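Porin B (Pseudomonas putida, PDB 4GEY) forms a beta-barrel channel in the outer membrane that probably takes up glucose and related sugars. Local coordinates at residues Glu17-Asp29 and Tyr396-Pro408. The protein carries 2 engineered substitutions. Numbering follows the deposited sequence.
Sequences EAFSSESKWMTGD and YGFHVTNWLTVRP. With C8E ((hydroxyethyloxy)tri(ethyloxy)octane), chain E; C8E ((hydroxyethyloxy)tri(ethyloxy)octane), chain D.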
# COMPACT_ATOMS: atom_id res chain seq x y z
N GLU A 17 -7.94 7.48 -30.99
CA GLU A 17 -8.87 6.64 -30.25
C GLU A 17 -9.32 5.38 -31.01
O GLU A 17 -9.34 5.37 -32.26
CB GLU A 17 -10.11 7.44 -29.85
N ALA A 18 -9.60 4.33 -30.22
CA ALA A 18 -10.43 3.14 -30.54
C ALA A 18 -9.84 1.85 -29.97
O ALA A 18 -10.55 1.05 -29.38
CB ALA A 18 -10.74 2.98 -32.04
N PHE A 19 -8.53 1.67 -30.14
CA PHE A 19 -7.78 0.52 -29.64
C PHE A 19 -6.31 0.82 -29.87
O PHE A 19 -5.48 -0.08 -30.04
CB PHE A 19 -8.14 -0.73 -30.44
CG PHE A 19 -8.90 -1.76 -29.65
CD1 PHE A 19 -8.28 -2.44 -28.62
CD2 PHE A 19 -10.22 -2.06 -29.97
CE1 PHE A 19 -8.97 -3.40 -27.89
CE2 PHE A 19 -10.92 -3.02 -29.25
CZ PHE A 19 -10.29 -3.69 -28.21
N SER A 20 -5.99 2.12 -29.89
CA SER A 20 -4.78 2.64 -30.50
C SER A 20 -3.62 2.90 -29.54
O SER A 20 -3.81 3.07 -28.33
CB SER A 20 -5.11 3.95 -31.19
OG SER A 20 -5.53 4.92 -30.24
N SER A 21 -2.43 2.98 -30.12
CA SER A 21 -1.20 3.14 -29.36
C SER A 21 -1.20 4.32 -28.40
O SER A 21 -0.71 4.20 -27.27
CB SER A 21 -0.00 3.23 -30.30
OG SER A 21 0.25 1.97 -30.90
N GLU A 22 -1.76 5.45 -28.84
CA GLU A 22 -1.67 6.67 -28.03
C GLU A 22 -2.91 7.09 -27.25
O GLU A 22 -2.85 8.05 -26.49
CB GLU A 22 -1.13 7.86 -28.84
CG GLU A 22 -0.75 7.57 -30.28
CD GLU A 22 0.73 7.78 -30.56
OE1 GLU A 22 1.56 7.20 -29.83
OE2 GLU A 22 1.06 8.51 -31.52
N SER A 23 -4.03 6.38 -27.42
CA SER A 23 -5.18 6.61 -26.55
C SER A 23 -4.85 6.12 -25.14
O SER A 23 -4.29 5.05 -24.98
CB SER A 23 -6.39 5.85 -27.06
OG SER A 23 -7.48 6.00 -26.18
N LYS A 24 -5.21 6.89 -24.12
CA LYS A 24 -5.01 6.40 -22.76
C LYS A 24 -6.18 5.51 -22.32
O LYS A 24 -6.21 5.01 -21.19
CB LYS A 24 -4.77 7.54 -21.77
CG LYS A 24 -5.93 8.51 -21.57
CD LYS A 24 -5.62 9.40 -20.37
CE LYS A 24 -6.68 10.47 -20.11
NZ LYS A 24 -6.32 11.34 -18.95
N TRP A 25 -7.13 5.31 -23.22
CA TRP A 25 -8.21 4.36 -23.01
C TRP A 25 -8.29 3.28 -24.11
O TRP A 25 -8.25 3.57 -25.31
CB TRP A 25 -9.56 5.07 -22.93
CG TRP A 25 -9.54 6.37 -22.22
CD1 TRP A 25 -9.33 6.58 -20.89
CD2 TRP A 25 -9.78 7.65 -22.80
NE1 TRP A 25 -9.40 7.92 -20.61
CE2 TRP A 25 -9.68 8.61 -21.76
CE3 TRP A 25 -10.07 8.09 -24.09
CZ2 TRP A 25 -9.86 9.98 -21.98
CZ3 TRP A 25 -10.24 9.46 -24.31
CH2 TRP A 25 -10.14 10.38 -23.26
N MSE A 26 -8.41 2.04 -23.69
CA MSE A 26 -8.49 0.95 -24.65
C MSE A 26 -9.70 1.07 -25.55
O MSE A 26 -9.64 0.71 -26.73
CB MSE A 26 -8.52 -0.38 -23.92
CG MSE A 26 -8.40 -1.56 -24.83
SE MSE A 26 -8.62 -3.20 -23.80
CE MSE A 26 -10.50 -3.57 -24.21
N THR A 27 -10.80 1.57 -25.01
CA THR A 27 -12.05 1.68 -25.78
C THR A 27 -12.14 3.04 -26.48
O THR A 27 -13.14 3.34 -27.14
CB THR A 27 -13.29 1.44 -24.89
OG1 THR A 27 -13.32 2.40 -23.82
CG2 THR A 27 -13.24 0.05 -24.30
N GLY A 28 -11.09 3.84 -26.31
CA GLY A 28 -10.99 5.14 -26.96
C GLY A 28 -11.96 6.19 -26.45
O GLY A 28 -12.43 6.12 -25.31
N ASP A 29 -12.26 7.16 -27.31
CA ASP A 29 -13.14 8.28 -26.96
C ASP A 29 -14.60 8.07 -27.33
O ASP A 29 -15.39 9.02 -27.30
CB ASP A 29 -12.62 9.59 -27.57
CG ASP A 29 -12.49 9.53 -29.08
OD1 ASP A 29 -13.29 8.84 -29.75
OD2 ASP A 29 -11.57 10.19 -29.61
N TYR A 396 10.83 -5.16 -15.20
CA TYR A 396 10.96 -4.44 -16.46
C TYR A 396 9.55 -4.13 -16.97
O TYR A 396 8.74 -5.04 -17.16
CB TYR A 396 11.75 -5.25 -17.51
CG TYR A 396 12.01 -4.45 -18.77
CD1 TYR A 396 10.99 -4.23 -19.70
CD2 TYR A 396 13.26 -3.89 -19.03
CE1 TYR A 396 11.21 -3.47 -20.84
CE2 TYR A 396 13.50 -3.14 -20.18
CZ TYR A 396 12.46 -2.93 -21.07
OH TYR A 396 12.66 -2.19 -22.20
N GLY A 397 9.25 -2.86 -17.20
CA GLY A 397 7.93 -2.46 -17.65
C GLY A 397 7.88 -2.18 -19.14
O GLY A 397 8.50 -1.22 -19.60
N PHE A 398 7.17 -3.01 -19.91
CA PHE A 398 6.99 -2.71 -21.33
C PHE A 398 5.83 -1.75 -21.45
O PHE A 398 4.73 -2.03 -20.97
CB PHE A 398 6.69 -3.95 -22.18
CG PHE A 398 7.75 -5.00 -22.14
CD1 PHE A 398 8.80 -4.99 -23.05
CD2 PHE A 398 7.68 -6.04 -21.20
CE1 PHE A 398 9.78 -5.99 -23.02
CE2 PHE A 398 8.65 -7.04 -21.17
CZ PHE A 398 9.70 -7.02 -22.07
N HIS A 399 6.07 -0.62 -22.08
CA HIS A 399 5.00 0.31 -22.40
C HIS A 399 4.39 -0.13 -23.73
O HIS A 399 4.81 0.31 -24.79
CB HIS A 399 5.54 1.74 -22.49
CG HIS A 399 4.49 2.75 -22.82
ND1 HIS A 399 3.99 2.92 -24.09
CD2 HIS A 399 3.85 3.65 -22.04
CE1 HIS A 399 3.09 3.88 -24.09
NE2 HIS A 399 2.97 4.34 -22.85
N VAL A 400 3.41 -1.03 -23.67
CA VAL A 400 2.79 -1.56 -24.87
C VAL A 400 2.00 -0.47 -25.59
O VAL A 400 2.26 -0.17 -26.74
CB VAL A 400 1.84 -2.75 -24.58
CG1 VAL A 400 1.55 -3.49 -25.88
CG2 VAL A 400 2.44 -3.70 -23.58
N THR A 401 1.02 0.09 -24.89
CA THR A 401 0.31 1.28 -25.35
C THR A 401 0.22 2.28 -24.22
O THR A 401 0.79 2.07 -23.15
CB THR A 401 -1.12 0.95 -25.83
OG1 THR A 401 -1.89 0.43 -24.74
CG2 THR A 401 -1.08 -0.05 -26.99
N ASN A 402 -0.50 3.38 -24.44
CA ASN A 402 -0.77 4.32 -23.36
C ASN A 402 -1.88 3.81 -22.45
O ASN A 402 -2.17 4.41 -21.42
CB ASN A 402 -1.12 5.70 -23.90
CG ASN A 402 0.10 6.49 -24.32
OD1 ASN A 402 1.20 6.28 -23.80
ND2 ASN A 402 -0.08 7.42 -25.25
N TRP A 403 -2.49 2.69 -22.84
CA TRP A 403 -3.54 2.08 -22.05
C TRP A 403 -3.14 0.69 -21.54
O TRP A 403 -3.93 0.02 -20.89
CB TRP A 403 -4.86 2.02 -22.82
CG TRP A 403 -4.77 1.38 -24.20
CD1 TRP A 403 -4.65 2.03 -25.40
CD2 TRP A 403 -4.82 -0.02 -24.51
NE1 TRP A 403 -4.60 1.11 -26.43
CE2 TRP A 403 -4.70 -0.15 -25.91
CE3 TRP A 403 -4.93 -1.18 -23.73
CZ2 TRP A 403 -4.70 -1.40 -26.55
CZ3 TRP A 403 -4.92 -2.42 -24.38
CH2 TRP A 403 -4.82 -2.52 -25.77
N LEU A 404 -1.91 0.28 -21.82
CA LEU A 404 -1.46 -1.06 -21.44
C LEU A 404 0.02 -1.09 -21.08
O LEU A 404 0.87 -0.73 -21.90
CB LEU A 404 -1.74 -2.06 -22.56
CG LEU A 404 -1.93 -3.56 -22.24
CD1 LEU A 404 -1.19 -4.44 -23.24
CD2 LEU A 404 -1.56 -3.94 -20.83
N THR A 405 0.33 -1.53 -19.87
CA THR A 405 1.70 -1.77 -19.45
C THR A 405 1.81 -3.19 -18.89
O THR A 405 0.96 -3.64 -18.13
CB THR A 405 2.18 -0.75 -18.36
OG1 THR A 405 1.97 0.59 -18.81
CG2 THR A 405 3.67 -0.95 -18.05
N VAL A 406 2.88 -3.87 -19.27
CA VAL A 406 3.09 -5.25 -18.88
C VAL A 406 4.44 -5.31 -18.22
O VAL A 406 5.46 -4.98 -18.85
CB VAL A 406 3.06 -6.15 -20.16
CG1 VAL A 406 3.66 -7.51 -19.90
CG2 VAL A 406 1.64 -6.28 -20.69
N ARG A 407 4.49 -5.68 -16.93
CA ARG A 407 5.82 -5.80 -16.30
C ARG A 407 6.13 -7.11 -15.61
O ARG A 407 5.68 -7.38 -14.51
CB ARG A 407 6.20 -4.61 -15.40
CG ARG A 407 5.14 -4.05 -14.53
CD ARG A 407 5.73 -3.05 -13.57
NE ARG A 407 5.92 -1.73 -14.17
CZ ARG A 407 4.94 -0.85 -14.34
NH1 ARG A 407 3.71 -1.15 -13.95
NH2 ARG A 407 5.19 0.33 -14.89
N PRO A 408 6.92 -7.95 -16.30
CA PRO A 408 7.51 -9.12 -15.65
C PRO A 408 8.43 -8.67 -14.53
O PRO A 408 9.07 -7.61 -14.61
CB PRO A 408 8.32 -9.78 -16.77
CG PRO A 408 8.46 -8.72 -17.84
CD PRO A 408 7.21 -7.91 -17.74
C10 C8E E . 15.44 -3.98 -28.56
C11 C8E E . 14.05 -4.53 -28.24
O12 C8E E . 13.73 -4.35 -26.88
C13 C8E E . 14.54 -5.11 -26.01
C14 C8E E . 13.69 -5.94 -25.04
O15 C8E E . 13.98 -5.53 -23.71
C16 C8E E . 14.42 -6.57 -22.87
C17 C8E E . 13.26 -7.45 -22.38
O18 C8E E . 13.55 -7.95 -21.09
C19 C8E E . 12.40 -8.26 -20.33
C20 C8E E . 12.69 -9.46 -19.45
O21 C8E E . 11.94 -10.57 -19.88
C1 C8E D . 7.93 -13.28 -15.76
C2 C8E D . 9.09 -13.76 -14.90
C3 C8E D . 10.42 -13.48 -15.59
C4 C8E D . 11.28 -12.58 -14.71
C5 C8E D . 11.36 -11.14 -15.23
C6 C8E D . 12.79 -10.62 -15.37
C7 C8E D . 12.90 -9.12 -15.08
C8 C8E D . 14.34 -8.72 -14.80
O9 C8E D . 14.99 -8.15 -15.93
C10 C8E D . 15.45 -6.82 -15.74
C11 C8E D . 16.73 -6.55 -16.54
O12 C8E D . 16.61 -6.82 -17.93
C13 C8E D . 17.34 -5.90 -18.74
C14 C8E D . 16.78 -5.79 -20.16
O15 C8E D . 17.79 -5.42 -21.10
C16 C8E D . 17.46 -4.28 -21.87
C17 C8E D . 17.38 -4.59 -23.37
O18 C8E D . 17.05 -3.42 -24.11
C19 C8E D . 18.03 -2.98 -25.02
C20 C8E D . 17.34 -2.24 -26.17
O21 C8E D . 17.97 -2.48 -27.41
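Trp403 reaches from the hairpin turn between strands 388-399 and 404-414 into loop 17-29, which packs against one face and the edge of its indole. Trp403 CB lies 3.7 Å from both Lys24 O and Met26 N, and chi1 of 52°, with CG between N and carbonyl carbon, brings the ring's edge to the Ser20 and Ser23 carbonyls. Trp403 CD1 meets Ser23 O in the ring plane (3.1 Å). Trp403 NE1 donates to Ser20 O (2.8 Å, a bent bond of 130°) from above its carbonyl plane. CZ2 passes the edge of the Phe19 ring; CE3 packs on Met26 CB and CG, and CZ3 and CH2, at the tip, on Met26 CG, 3.6 Å from the six-membered ring's centroid. Met26 is selenomethionine; its SE stands obliquely, a Met-aromatic contact. Thr401 CB lies over the opposite face, toward the rim near NE1. A leucine at Trp403 would probably leave Ser20 O without this donor and Met26 without its ring. Asn402 hydrogen-bonds Ser21 O through N (3.0 Å) and, nearly straight but above the carbonyl plane, Glu22 O through ND2 (3.1 Å). With Ser435 backbone-bonded to Trp403 and Met26, N-terminal loop, hairpin turn and C-terminal strand meet at one porin beta-barrel rim.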